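Local structure of Protease/Reverse transcriptase/ribonuclease H (Eastern chimpanzee simian foamy virus, 7KSF) at residues L16-S21 with Y76-L81; T26-S31 with A69-S74; Q587-F592 with L654-P659; A645-C650 with W699-E704; P168-S173 with G206-V211. The protein combines an aspartic protease, a reverse transcriptase and a ribonuclease H in one retroviral polyprotein chain, probably serving viral maturation and reverse transcription. The protein carries 1 engineered substitution. All blocks are in the same frame, centred on the assembly; numbering follows the deposited sequence.

Contact 1 of 5, residues L16-S21 with Y76-L81. Engineered in segment 16-21: Ala20 (natural residue Asp).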
# COMPACT_ATOMS: atom_id res chain seq x y z
N LEU A 16 4.41 -16.35 -33.02
CA LEU A 16 4.83 -17.19 -31.91
C LEU A 16 4.02 -18.48 -31.91
O LEU A 16 2.83 -18.47 -32.21
CB LEU A 16 4.66 -16.47 -30.57
CG LEU A 16 5.42 -15.16 -30.39
CD1 LEU A 16 5.17 -14.61 -29.01
CD2 LEU A 16 6.92 -15.35 -30.63
N ALA A 17 4.68 -19.57 -31.56
CA ALA A 17 4.05 -20.88 -31.45
C ALA A 17 4.14 -21.36 -30.01
O ALA A 17 5.09 -21.04 -29.29
CB ALA A 17 4.70 -21.90 -32.39
N HIS A 18 3.13 -22.12 -29.58
CA HIS A 18 3.07 -22.64 -28.23
C HIS A 18 2.89 -24.15 -28.28
O HIS A 18 1.90 -24.64 -28.85
CB HIS A 18 1.94 -21.99 -27.43
CG HIS A 18 2.25 -20.59 -26.98
ND1 HIS A 18 2.23 -19.51 -27.85
CD2 HIS A 18 2.59 -20.09 -25.77
CE1 HIS A 18 2.53 -18.41 -27.18
NE2 HIS A 18 2.76 -18.74 -25.92
N TRP A 19 3.84 -24.88 -27.70
CA TRP A 19 3.77 -26.33 -27.63
C TRP A 19 2.53 -26.76 -26.86
O TRP A 19 2.38 -26.44 -25.68
CB TRP A 19 5.03 -26.86 -26.95
CG TRP A 19 5.38 -28.28 -27.25
CD1 TRP A 19 6.13 -28.74 -28.30
CD2 TRP A 19 5.04 -29.43 -26.46
NE1 TRP A 19 6.25 -30.11 -28.22
CE2 TRP A 19 5.59 -30.55 -27.11
CE3 TRP A 19 4.31 -29.62 -25.29
CZ2 TRP A 19 5.44 -31.85 -26.61
CZ3 TRP A 19 4.16 -30.90 -24.80
CH2 TRP A 19 4.72 -32.00 -25.46
N ALA A 20 1.63 -27.46 -27.54
CA ALA A 20 0.39 -27.93 -26.93
C ALA A 20 0.53 -29.38 -26.49
O ALA A 20 1.34 -30.13 -27.04
CB ALA A 20 -0.79 -27.79 -27.89
N SER A 21 -0.27 -29.76 -25.50
CA SER A 21 -0.27 -31.13 -25.00
C SER A 21 -1.41 -31.97 -25.54
O SER A 21 -1.29 -33.20 -25.60
CB SER A 21 -0.33 -31.13 -23.46
OG SER A 21 -0.30 -32.45 -22.95
N TYR A 76 -7.26 -16.93 -32.43
CA TYR A 76 -6.25 -16.29 -31.60
C TYR A 76 -5.10 -15.76 -32.46
O TYR A 76 -5.04 -15.98 -33.67
CB TYR A 76 -5.72 -17.28 -30.56
CG TYR A 76 -6.80 -18.00 -29.78
CD1 TYR A 76 -7.01 -19.36 -29.94
CD2 TYR A 76 -7.61 -17.31 -28.89
CE1 TYR A 76 -7.99 -20.03 -29.23
CE2 TYR A 76 -8.60 -17.97 -28.18
CZ TYR A 76 -8.79 -19.32 -28.35
OH TYR A 76 -9.77 -19.98 -27.65
N GLU A 77 -4.18 -15.05 -31.81
CA GLU A 77 -3.02 -14.47 -32.47
C GLU A 77 -1.78 -15.35 -32.37
O GLU A 77 -0.76 -15.02 -32.99
CB GLU A 77 -2.71 -13.08 -31.89
CG GLU A 77 -2.07 -13.09 -30.51
CD GLU A 77 -3.06 -13.40 -29.39
OE1 GLU A 77 -4.28 -13.50 -29.67
OE2 GLU A 77 -2.62 -13.53 -28.23
N TYR A 78 -1.83 -16.44 -31.61
CA TYR A 78 -0.71 -17.35 -31.48
C TYR A 78 -0.98 -18.64 -32.24
O TYR A 78 -2.12 -18.95 -32.59
CB TYR A 78 -0.43 -17.66 -30.00
CG TYR A 78 -1.50 -18.50 -29.34
CD1 TYR A 78 -2.64 -17.91 -28.82
CD2 TYR A 78 -1.38 -19.88 -29.25
CE1 TYR A 78 -3.63 -18.67 -28.21
CE2 TYR A 78 -2.36 -20.65 -28.66
CZ TYR A 78 -3.48 -20.04 -28.14
OH TYR A 78 -4.46 -20.80 -27.54
N ILE A 79 0.09 -19.38 -32.51
CA ILE A 79 0.02 -20.65 -33.22
C ILE A 79 0.03 -21.75 -32.17
O ILE A 79 1.07 -22.08 -31.61
CB ILE A 79 1.16 -20.81 -34.22
CG1 ILE A 79 1.10 -19.73 -35.29
CG2 ILE A 79 1.11 -22.19 -34.87
CD1 ILE A 79 2.22 -19.81 -36.31
N LEU A 80 -1.15 -22.32 -31.90
CA LEU A 80 -1.24 -23.48 -31.03
C LEU A 80 -0.61 -24.67 -31.74
O LEU A 80 -1.16 -25.19 -32.71
CB LEU A 80 -2.70 -23.77 -30.68
CG LEU A 80 -2.95 -24.85 -29.63
CD1 LEU A 80 -2.40 -24.43 -28.28
CD2 LEU A 80 -4.43 -25.17 -29.53
N LEU A 81 0.56 -25.09 -31.26
CA LEU A 81 1.39 -26.04 -31.98
C LEU A 81 1.15 -27.45 -31.45
O LEU A 81 1.38 -27.73 -30.27
CB LEU A 81 2.87 -25.67 -31.84
CG LEU A 81 3.86 -26.48 -32.67
CD1 LEU A 81 3.43 -26.52 -34.12
CD2 LEU A 81 5.25 -25.88 -32.53

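Contact 2 of 5, residues T26-S31 with A69-S74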
# COMPACT_ATOMS: atom_id res chain seq x y z
N THR A 26 -2.65 -28.84 -35.29
CA THR A 26 -2.14 -27.49 -35.08
C THR A 26 -3.15 -26.45 -35.55
O THR A 26 -3.70 -26.54 -36.65
CB THR A 26 -0.82 -27.32 -35.83
OG1 THR A 26 0.19 -28.13 -35.23
CG2 THR A 26 -0.37 -25.86 -35.80
N CYS A 27 -3.41 -25.47 -34.69
CA CYS A 27 -4.24 -24.33 -35.03
C CYS A 27 -3.39 -23.20 -35.58
O CYS A 27 -2.20 -23.07 -35.25
CB CYS A 27 -5.03 -23.84 -33.81
SG CYS A 27 -6.26 -24.99 -33.18
N ILE A 28 -4.00 -22.38 -36.43
CA ILE A 28 -3.30 -21.28 -37.09
C ILE A 28 -4.22 -20.07 -37.09
O ILE A 28 -5.44 -20.24 -37.24
CB ILE A 28 -2.86 -21.68 -38.51
CG1 ILE A 28 -1.60 -22.55 -38.44
CG2 ILE A 28 -2.66 -20.45 -39.40
CD1 ILE A 28 -0.96 -22.83 -39.80
N PRO A 29 -3.71 -18.85 -36.86
CA PRO A 29 -4.57 -17.66 -36.97
C PRO A 29 -5.35 -17.65 -38.27
O PRO A 29 -4.84 -18.00 -39.34
CB PRO A 29 -3.57 -16.50 -36.89
CG PRO A 29 -2.47 -17.04 -36.06
CD PRO A 29 -2.38 -18.52 -36.34
N GLU A 30 -6.61 -17.22 -38.18
CA GLU A 30 -7.56 -17.36 -39.28
C GLU A 30 -7.13 -16.57 -40.52
O GLU A 30 -7.42 -17.00 -41.65
CB GLU A 30 -8.95 -16.92 -38.83
CG GLU A 30 -9.59 -17.81 -37.78
CD GLU A 30 -10.94 -17.29 -37.31
OE1 GLU A 30 -11.29 -16.15 -37.66
OE2 GLU A 30 -11.65 -18.03 -36.58
N SER A 31 -6.46 -15.43 -40.34
CA SER A 31 -6.20 -14.53 -41.45
C SER A 31 -5.22 -15.10 -42.48
O SER A 31 -5.10 -14.52 -43.57
CB SER A 31 -5.67 -13.20 -40.93
OG SER A 31 -4.34 -13.33 -40.46
N ALA A 69 2.46 -29.32 -41.89
CA ALA A 69 1.50 -29.94 -41.00
C ALA A 69 0.08 -29.68 -41.48
O ALA A 69 -0.19 -28.70 -42.18
CB ALA A 69 1.67 -29.44 -39.56
N GLU A 70 -0.81 -30.60 -41.11
CA GLU A 70 -2.24 -30.44 -41.34
C GLU A 70 -2.82 -29.55 -40.24
O GLU A 70 -2.69 -29.87 -39.05
CB GLU A 70 -2.92 -31.80 -41.37
CG GLU A 70 -4.43 -31.76 -41.28
CD GLU A 70 -5.04 -33.14 -41.12
OE1 GLU A 70 -4.27 -34.11 -40.98
OE2 GLU A 70 -6.29 -33.25 -41.12
N VAL A 71 -3.46 -28.45 -40.63
CA VAL A 71 -3.85 -27.41 -39.69
C VAL A 71 -5.31 -27.03 -39.88
O VAL A 71 -5.91 -27.26 -40.94
CB VAL A 71 -2.96 -26.16 -39.81
CG1 VAL A 71 -1.53 -26.48 -39.43
CG2 VAL A 71 -3.03 -25.60 -41.23
N ILE A 72 -5.88 -26.43 -38.83
CA ILE A 72 -7.18 -25.77 -38.89
C ILE A 72 -6.96 -24.30 -38.57
O ILE A 72 -5.82 -23.83 -38.48
CB ILE A 72 -8.20 -26.39 -37.92
CG1 ILE A 72 -7.72 -26.27 -36.48
CG2 ILE A 72 -8.44 -27.85 -38.26
CD1 ILE A 72 -8.78 -26.67 -35.47
N ALA A 73 -8.05 -23.57 -38.37
CA ALA A 73 -7.99 -22.15 -38.06
C ALA A 73 -7.96 -21.91 -36.55
O ALA A 73 -8.17 -22.82 -35.75
CB ALA A 73 -9.17 -21.42 -38.70
N SER A 74 -7.69 -20.66 -36.18
CA SER A 74 -7.64 -20.25 -34.78
C SER A 74 -8.03 -18.79 -34.70
O SER A 74 -7.41 -17.95 -35.37
CB SER A 74 -6.25 -20.46 -34.18
OG SER A 74 -6.15 -19.84 -32.91

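Contact 3 of 5, residues Q587-F592 with L654-P659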
# COMPACT_ATOMS: atom_id res chain seq x y z
N GLN A 587 -1.57 -11.31 23.77
CA GLN A 587 -1.61 -11.22 22.31
C GLN A 587 -0.29 -10.75 21.72
O GLN A 587 -0.03 -11.00 20.53
CB GLN A 587 -2.74 -10.29 21.86
CG GLN A 587 -2.50 -8.81 22.16
CD GLN A 587 -3.57 -7.92 21.56
OE1 GLN A 587 -3.28 -6.80 21.13
NE2 GLN A 587 -4.80 -8.40 21.53
N TYR A 588 0.56 -10.08 22.50
CA TYR A 588 1.85 -9.63 21.99
C TYR A 588 2.75 -10.83 21.69
O TYR A 588 2.75 -11.82 22.42
CB TYR A 588 2.53 -8.71 23.00
CG TYR A 588 1.97 -7.31 23.05
CD1 TYR A 588 1.12 -6.91 24.08
CD2 TYR A 588 2.29 -6.37 22.08
CE1 TYR A 588 0.60 -5.63 24.13
CE2 TYR A 588 1.78 -5.09 22.12
CZ TYR A 588 0.93 -4.72 23.15
OH TYR A 588 0.42 -3.45 23.19
N GLU A 589 3.51 -10.72 20.60
CA GLU A 589 4.45 -11.79 20.26
C GLU A 589 5.61 -11.82 21.24
O GLU A 589 6.13 -12.90 21.54
CB GLU A 589 4.95 -11.61 18.83
CG GLU A 589 5.86 -12.72 18.35
CD GLU A 589 6.44 -12.45 16.98
OE1 GLU A 589 6.30 -11.31 16.49
OE2 GLU A 589 7.04 -13.38 16.39
N GLY A 590 6.04 -10.66 21.73
CA GLY A 590 7.14 -10.60 22.67
C GLY A 590 6.89 -9.67 23.84
O GLY A 590 6.29 -8.60 23.67
N VAL A 591 7.35 -10.06 25.02
CA VAL A 591 7.21 -9.26 26.24
C VAL A 591 8.60 -9.04 26.82
O VAL A 591 9.36 -10.01 27.01
CB VAL A 591 6.28 -9.93 27.26
CG1 VAL A 591 6.24 -9.13 28.55
CG2 VAL A 591 4.89 -10.09 26.69
N PHE A 592 8.94 -7.79 27.09
CA PHE A 592 10.26 -7.41 27.58
C PHE A 592 10.12 -6.76 28.94
O PHE A 592 9.55 -5.66 29.06
CB PHE A 592 10.96 -6.47 26.59
CG PHE A 592 11.61 -7.18 25.44
CD1 PHE A 592 12.94 -7.55 25.49
CD2 PHE A 592 10.88 -7.48 24.30
CE1 PHE A 592 13.54 -8.20 24.43
CE2 PHE A 592 11.48 -8.13 23.23
CZ PHE A 592 12.81 -8.49 23.30
N LEU A 654 13.67 -5.39 17.20
CA LEU A 654 13.73 -5.16 15.76
C LEU A 654 13.89 -6.47 15.00
O LEU A 654 13.33 -6.63 13.91
CB LEU A 654 14.88 -4.21 15.42
CG LEU A 654 14.87 -2.85 16.11
CD1 LEU A 654 16.09 -2.04 15.69
CD2 LEU A 654 13.59 -2.10 15.79
N LYS A 655 14.66 -7.41 15.55
CA LYS A 655 14.84 -8.71 14.92
C LYS A 655 13.56 -9.52 14.87
O LYS A 655 13.50 -10.52 14.13
CB LYS A 655 15.93 -9.49 15.65
CG LYS A 655 17.23 -8.73 15.80
CD LYS A 655 18.22 -9.48 16.68
CE LYS A 655 19.50 -8.68 16.85
NZ LYS A 655 20.46 -9.35 17.77
N ILE A 656 12.53 -9.13 15.62
CA ILE A 656 11.27 -9.86 15.65
C ILE A 656 10.18 -8.99 15.02
O ILE A 656 9.66 -8.08 15.68
CB ILE A 656 10.90 -10.26 17.09
CG1 ILE A 656 12.04 -11.05 17.73
CG2 ILE A 656 9.60 -11.05 17.11
CD1 ILE A 656 12.41 -12.32 16.99
N PRO A 657 9.81 -9.24 13.77
CA PRO A 657 8.75 -8.44 13.14
C PRO A 657 7.37 -8.79 13.67
O PRO A 657 6.72 -9.71 13.16
CB PRO A 657 8.88 -8.79 11.65
CG PRO A 657 9.47 -10.16 11.65
CD PRO A 657 10.38 -10.23 12.84
N GLY A 658 6.91 -8.07 14.68
CA GLY A 658 5.61 -8.32 15.27
C GLY A 658 5.33 -7.44 16.47
O GLY A 658 6.14 -6.60 16.87
N PRO A 659 4.15 -7.61 17.07
CA PRO A 659 3.77 -6.78 18.23
C PRO A 659 4.53 -7.20 19.48
O PRO A 659 4.50 -8.37 19.87
CB PRO A 659 2.26 -7.04 18.37
CG PRO A 659 2.07 -8.40 17.79
CD PRO A 659 3.06 -8.52 16.66

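Contact 4 of 5, residues A645-C650 with W699-E704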
# COMPACT_ATOMS: atom_id res chain seq x y z
N ALA A 645 18.03 0.19 30.35
CA ALA A 645 17.48 -1.16 30.31
C ALA A 645 16.51 -1.34 29.15
O ALA A 645 16.34 -2.46 28.65
CB ALA A 645 16.80 -1.49 31.63
N VAL A 646 15.85 -0.27 28.72
CA VAL A 646 14.88 -0.39 27.64
C VAL A 646 15.51 -0.12 26.27
O VAL A 646 15.04 -0.66 25.26
CB VAL A 646 13.68 0.54 27.90
CG1 VAL A 646 13.08 0.25 29.26
CG2 VAL A 646 14.09 2.00 27.80
N GLU A 647 16.58 0.68 26.21
CA GLU A 647 17.30 0.87 24.96
C GLU A 647 17.82 -0.47 24.44
O GLU A 647 17.76 -0.74 23.23
CB GLU A 647 18.46 1.84 25.15
CG GLU A 647 19.35 2.00 23.93
CD GLU A 647 20.77 2.42 24.29
OE1 GLU A 647 21.13 2.31 25.47
OE2 GLU A 647 21.51 2.86 23.38
N PHE A 648 18.33 -1.30 25.33
CA PHE A 648 18.71 -2.66 24.96
C PHE A 648 17.48 -3.46 24.53
O PHE A 648 17.53 -4.20 23.54
CB PHE A 648 19.42 -3.33 26.13
CG PHE A 648 20.05 -4.64 25.80
CD1 PHE A 648 19.36 -5.82 26.01
CD2 PHE A 648 21.33 -4.70 25.29
CE1 PHE A 648 19.94 -7.04 25.71
CE2 PHE A 648 21.92 -5.91 24.99
CZ PHE A 648 21.22 -7.08 25.20
N ALA A 649 16.37 -3.32 25.26
CA ALA A 649 15.18 -4.10 24.94
C ALA A 649 14.54 -3.65 23.63
O ALA A 649 13.99 -4.47 22.89
CB ALA A 649 14.16 -4.00 26.08
N CYS A 650 14.61 -2.35 23.32
CA CYS A 650 14.03 -1.85 22.07
C CYS A 650 14.73 -2.45 20.86
O CYS A 650 14.08 -2.85 19.89
CB CYS A 650 14.11 -0.32 22.03
SG CYS A 650 12.82 0.55 22.94
N TRP A 699 18.42 9.02 24.67
CA TRP A 699 17.04 9.26 24.26
C TRP A 699 16.89 9.21 22.75
O TRP A 699 15.92 8.64 22.24
CB TRP A 699 16.55 10.60 24.81
CG TRP A 699 16.40 10.62 26.30
CD1 TRP A 699 17.31 11.07 27.20
CD2 TRP A 699 15.28 10.15 27.06
NE1 TRP A 699 16.83 10.92 28.48
CE2 TRP A 699 15.58 10.36 28.42
CE3 TRP A 699 14.04 9.58 26.72
CZ2 TRP A 699 14.70 10.03 29.44
CZ3 TRP A 699 13.17 9.25 27.74
CH2 TRP A 699 13.50 9.47 29.09
N LYS A 700 17.85 9.79 22.02
CA LYS A 700 17.79 9.74 20.56
C LYS A 700 17.76 8.29 20.07
O LYS A 700 16.97 7.94 19.19
CB LYS A 700 18.99 10.48 19.96
CG LYS A 700 19.02 11.97 20.26
CD LYS A 700 20.24 12.61 19.63
CE LYS A 700 20.13 14.13 19.63
NZ LYS A 700 21.40 14.75 19.15
N SER A 701 18.61 7.44 20.65
CA SER A 701 18.68 6.05 20.22
C SER A 701 17.36 5.33 20.41
O SER A 701 16.98 4.48 19.60
CB SER A 701 19.80 5.33 20.97
OG SER A 701 19.90 3.98 20.56
N ILE A 702 16.63 5.66 21.48
CA ILE A 702 15.31 5.08 21.68
C ILE A 702 14.33 5.63 20.65
O ILE A 702 13.48 4.89 20.13
CB ILE A 702 14.82 5.34 23.12
CG1 ILE A 702 15.87 4.87 24.12
CG2 ILE A 702 13.50 4.63 23.37
CD1 ILE A 702 15.56 5.25 25.55
N ALA A 703 14.44 6.92 20.33
CA ALA A 703 13.54 7.52 19.35
C ALA A 703 13.74 6.90 17.97
O ALA A 703 12.77 6.58 17.28
CB ALA A 703 13.77 9.03 19.30
N GLU A 704 14.99 6.72 17.56
CA GLU A 704 15.26 6.13 16.25
C GLU A 704 14.80 4.69 16.19
O GLU A 704 14.27 4.24 15.17
CB GLU A 704 16.75 6.24 15.93
CG GLU A 704 17.29 7.65 15.99
CD GLU A 704 18.80 7.68 16.04
OE1 GLU A 704 19.41 6.59 16.10
OE2 GLU A 704 19.38 8.78 16.03

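Contact 5 of 5, residues P168-S173 with G206-V211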
# COMPACT_ATOMS: atom_id res chain seq x y z
N PRO A 168 19.86 7.89 -18.97
CA PRO A 168 20.57 6.62 -19.25
C PRO A 168 20.80 5.77 -18.02
O PRO A 168 21.11 4.58 -18.16
CB PRO A 168 21.89 7.09 -19.87
CG PRO A 168 22.09 8.47 -19.32
CD PRO A 168 20.72 9.06 -19.17
N LYS A 169 20.67 6.33 -16.81
CA LYS A 169 20.83 5.53 -15.61
C LYS A 169 19.69 4.53 -15.43
O LYS A 169 19.82 3.57 -14.67
CB LYS A 169 20.94 6.44 -14.38
CG LYS A 169 21.58 5.79 -13.16
CD LYS A 169 21.84 6.81 -12.06
CE LYS A 169 22.63 6.20 -10.91
NZ LYS A 169 22.93 7.21 -9.85
N ALA A 170 18.57 4.75 -16.13
CA ALA A 170 17.42 3.85 -16.08
C ALA A 170 17.40 2.83 -17.21
O ALA A 170 16.69 1.82 -17.10
CB ALA A 170 16.11 4.66 -16.11
N LYS A 171 18.15 3.06 -18.28
CA LYS A 171 18.15 2.15 -19.43
C LYS A 171 18.49 0.71 -19.07
O LYS A 171 17.79 -0.19 -19.56
CB LYS A 171 19.12 2.66 -20.50
CG LYS A 171 18.71 3.97 -21.16
CD LYS A 171 19.74 4.38 -22.20
CE LYS A 171 19.40 5.73 -22.83
NZ LYS A 171 20.45 6.15 -23.79
N PRO A 172 19.52 0.41 -18.27
CA PRO A 172 19.85 -1.01 -18.03
C PRO A 172 18.74 -1.80 -17.36
O PRO A 172 18.43 -2.92 -17.78
CB PRO A 172 21.10 -0.93 -17.15
CG PRO A 172 21.68 0.41 -17.41
CD PRO A 172 20.50 1.30 -17.63
N SER A 173 18.12 -1.24 -16.31
CA SER A 173 17.06 -1.96 -15.60
C SER A 173 15.79 -2.08 -16.43
O SER A 173 14.99 -2.99 -16.18
CB SER A 173 16.76 -1.27 -14.27
OG SER A 173 16.55 0.12 -14.46
N GLY A 206 16.45 0.51 -6.06
CA GLY A 206 17.51 1.15 -6.80
C GLY A 206 17.31 1.14 -8.30
O GLY A 206 17.84 2.01 -8.99
N ARG A 207 16.54 0.18 -8.81
CA ARG A 207 16.31 0.06 -10.24
C ARG A 207 15.21 1.04 -10.67
O ARG A 207 14.75 1.87 -9.89
CB ARG A 207 15.98 -1.38 -10.60
CG ARG A 207 17.19 -2.29 -10.67
CD ARG A 207 16.88 -3.66 -10.11
NE ARG A 207 15.65 -4.21 -10.65
CZ ARG A 207 15.10 -5.35 -10.25
NH1 ARG A 207 15.68 -6.07 -9.30
NH2 ARG A 207 13.97 -5.77 -10.80
N TRP A 208 14.79 0.94 -11.93
CA TRP A 208 13.85 1.88 -12.51
C TRP A 208 12.79 1.12 -13.31
O TRP A 208 13.07 0.08 -13.90
CB TRP A 208 14.54 2.89 -13.43
CG TRP A 208 15.68 3.63 -12.79
CD1 TRP A 208 16.89 3.11 -12.41
CD2 TRP A 208 15.73 5.03 -12.49
NE1 TRP A 208 17.68 4.10 -11.87
CE2 TRP A 208 16.99 5.29 -11.91
CE3 TRP A 208 14.83 6.08 -12.65
CZ2 TRP A 208 17.37 6.56 -11.49
CZ3 TRP A 208 15.21 7.34 -12.23
CH2 TRP A 208 16.47 7.57 -11.66
N ARG A 209 11.58 1.67 -13.32
CA ARG A 209 10.49 1.14 -14.12
C ARG A 209 10.01 2.22 -15.08
O ARG A 209 10.01 3.41 -14.75
CB ARG A 209 9.34 0.64 -13.24
CG ARG A 209 8.86 1.65 -12.21
CD ARG A 209 7.89 1.04 -11.21
NE ARG A 209 6.69 0.49 -11.86
CZ ARG A 209 5.58 1.18 -12.07
NH1 ARG A 209 5.49 2.45 -11.70
NH2 ARG A 209 4.54 0.60 -12.66
N MET A 210 9.61 1.80 -16.27
CA MET A 210 9.19 2.73 -17.31
C MET A 210 7.71 3.07 -17.17
O MET A 210 6.92 2.30 -16.63
CB MET A 210 9.45 2.14 -18.70
CG MET A 210 8.54 0.99 -19.09
SD MET A 210 8.73 0.49 -20.82
CE MET A 210 7.43 -0.73 -20.96
N VAL A 211 7.35 4.26 -17.66
CA VAL A 211 5.99 4.76 -17.60
C VAL A 211 5.63 5.34 -18.96
O VAL A 211 6.40 6.12 -19.53
CB VAL A 211 5.81 5.82 -16.50
CG1 VAL A 211 4.41 6.41 -16.56
CG2 VAL A 211 6.07 5.21 -15.13

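Contact 1 of 5, residues L16-S21 with Y76-L81
His18 and Tyr78 cross at about a right angle, their ring planes 76° apart and their centroids separated by 5.4 Å. The imidazole leads with ND1, which lies 3.9 Å from CD2 of Tyr78 and nears its CB as well. Tyr78 CG lies between the backbone N and the carbonyl carbon (chi1 69°), which sets that atom on the His18 side. Leu80 shares the His18 face of the sheet and brings CD1 within 3.7 Å of CB of Ala20, an engineered residue that is aspartate in the natural sequence. On the other face Ala17 is the small partner: its CB meets CB of Ile79 at 4.1 Å and CD2 of Leu81 at 4.0 Å. In the parallel pairing, His18 uses both backbone groups, its N binding Ile79 O (2.9 Å) and its O receiving Leu81 N (2.8 Å). Ala20 N then reaches Leu81 O, carrying the pairing past the end of strand 14-19. Strand 79-81 also bonds to Cys27 and is thus flanked by two strands consecutive in the chain. That layout resembles the psi-shaped element of retroviral aspartic proteases, and the natural aspartate, followed by Ser21, is consistent with the start of the family's Asp-Ser/Thr-Gly signature.

Contact 2 of 5, residues T26-S31 with A69-S74
The carbonyl oxygen of Thr26 accepts one sound bond from strand 65-74: Ile72 N donates to it at 3.1 Å, nearly along the C=O axis. The CA of Val71 makes a subsidiary CA-H...O contact with the same oxygen at 3.2 Å. Farther along, the bonds from Ile28 N to Ile72 O and from Glu30 N to Ser74 O are both weak, with N-H...O angles of 124°. Thr26 and Val71 lie side by side and point the same way, CB of the threonine 3.8 Å from CG1 of the valine. Ile28 instead crosses Val71 obliquely and sets its CD1 against both branches of the fork, 3.7 Å from CG1 and equally near CG2. Away from this pair, Cys27 rests SG on CG1 and CD1 of Ile72, whose CG1 is placed between backbone N and carbonyl carbon (chi1 61°). CB of Cys27 packs on CB of Ser74 at 3.6 Å, and CG of Glu30 on CB of Ala73 at 3.7 Å. The hydroxyl of Thr26 is engaged elsewhere, by Asp85 OD2 and Ser82 N, while Val71 is backbone-bonded to Tyr56 in strand 52-62. The arrangement is a loosely bonded parallel pair in the mixed sheet of the protease, with strand 26-29 joined to one arm of the antiparallel hairpin 52-74, as befits the all-beta fold of retroviral aspartic proteases.

Contact 3 of 5, residues Q587-F592 with L654-P659
Two successive backbone N-H groups, those of Glu589 and Gly590, converge on one acceptor, the carbonyl oxygen of Pro659. The bond from Glu589 N is 2.7 Å long though bent, at 132°; the second, from Gly590 N to the same oxygen, is weak at 3.3 Å. Apolar packing lies beside these bonds. Tyr588 turns the edge of its ring to the proline: CD2 packs on Pro659 CB at 3.8 Å, and the carbonyl carbon Pro659 C lies at the ring edge, near its plane. Its hydroxyl is occupied elsewhere, in a weak bond to Thr713. The third kind of contact comes from a carboxylate laid against carbon. Glu589 CG stands anti to the backbone N (chi1 -176°), and the extended chain beyond it brings OE1 over to CG2 of Ile656 at 3.4 Å and to CA of Gly658 at 3.3 Å. The directions of 587-590 and 656-659 differ by 147°, roughly opposed, before each chain enters its strand. Once inside, they lie parallel, and Gly590 bonds to the backbone of Leu661. The contact therefore sits where the loop after helix 638-654 leads into strand 660-664, beside the start of strand 590-597: the first and fourth strands of a five-stranded sheet in 3-2-1-4-5 order, the hallmark of the RNase H fold.

Contact 4 of 5, residues A645-C650 with W699-E704
Glu647 sets CG anti to its backbone N (chi1 175°) and the chain extends beyond it, while Ser701 OG, anti to its own N (chi1 -180°), faces it across the two helices. The bond that results, from Ser701 OG to Glu647 OE2, is weak at 3.4 Å. The stronger partner of this carboxylate is Lys698, which forms a salt bridge with OE1, so the serine is an accessory to a charge already paired. Ile702 carries the apolar half of the contact and spreads its branches over one side of the opposing helix. CG1 meets CB of Glu647 at 4.1 Å, CG2 faces SG of Cys650 at 4.2 Å, and CD1 approaches CG2 of Val646, also at 4.2 Å. The axes of these two helix segments approach to 9.7 Å and run the same way at an angle of 28°. On the sheet side, Val646 and Ala649 of helix 638-654 cover strands 590-597 and 660-664 in the RNase H domain. Val646 lies about 10 Å, side chain to ion, from the calcium bound at Gly596 and Glu642, the latter on the same helix. Helix 667-683 touches both partners, meeting Val646 on one and Trp699 and Ala703 on the other.

Contact 5 of 5, residues P168-S173 with G206-V211
Trp208 approaches segment 168-173 with CB first, and that atom already has two neighbours, Ala170 CB and Ser173 OG, each at 3.6 Å. At CG the ring begins and Ala170 CB comes nearest, 3.5 Å away; the methyl stands over the face of the five-membered ring, offset toward the rim, in a CH-pi contact 3.9 Å from its centroid and 30° off the normal, with Lys169 C over the same face. The same methyl extends its contact to CD2 and CE3, where the six-membered ring starts. Along the other side of the pyrrole, CD1 passes Ser173 OG, near the ring plane, and NE1 lies 3.6 Å from Lys169 O. The serine hydroxyl joins backbone to backbone: OG takes a weak bond from Trp208 N (3.2 Å) and donates to Ala170 O (3.1 Å). It is steered there by a chi1 of 50°, which sets OG between its own N and carbonyl carbon. Arg207 adds CB against Ser173 CB at 3.8 Å, while its guanidinium NH2 pairs with Glu138. The contact seats the start of helix 171-184 on the hairpin of strands 198-202 and 208-212: Ala170 also touches Pro200, Trp208 touches Pro202, and farther along the strand Met210 packs on Ile174 and Ile178 of the helix.

From the N terminus, contact 1 closes the longer of two protease loops, from 16-21 to 76-81, and contact 2 lies wholly within that loop. The two touch, with Leu80 O probably bonded to Cys27 N, so four segments join in one mixed sheet. Contact 5 comes next in series, tying the start of helix 171-184 to the hairpin 198-212; its nearest atoms are about 16 Å from contact 1. Contacts 3 and 4 follow in the RNase H region, where their segments alternate along the chain, so the two loops cross, linking sheet and helices, and Phe592 meets Ala649 between them.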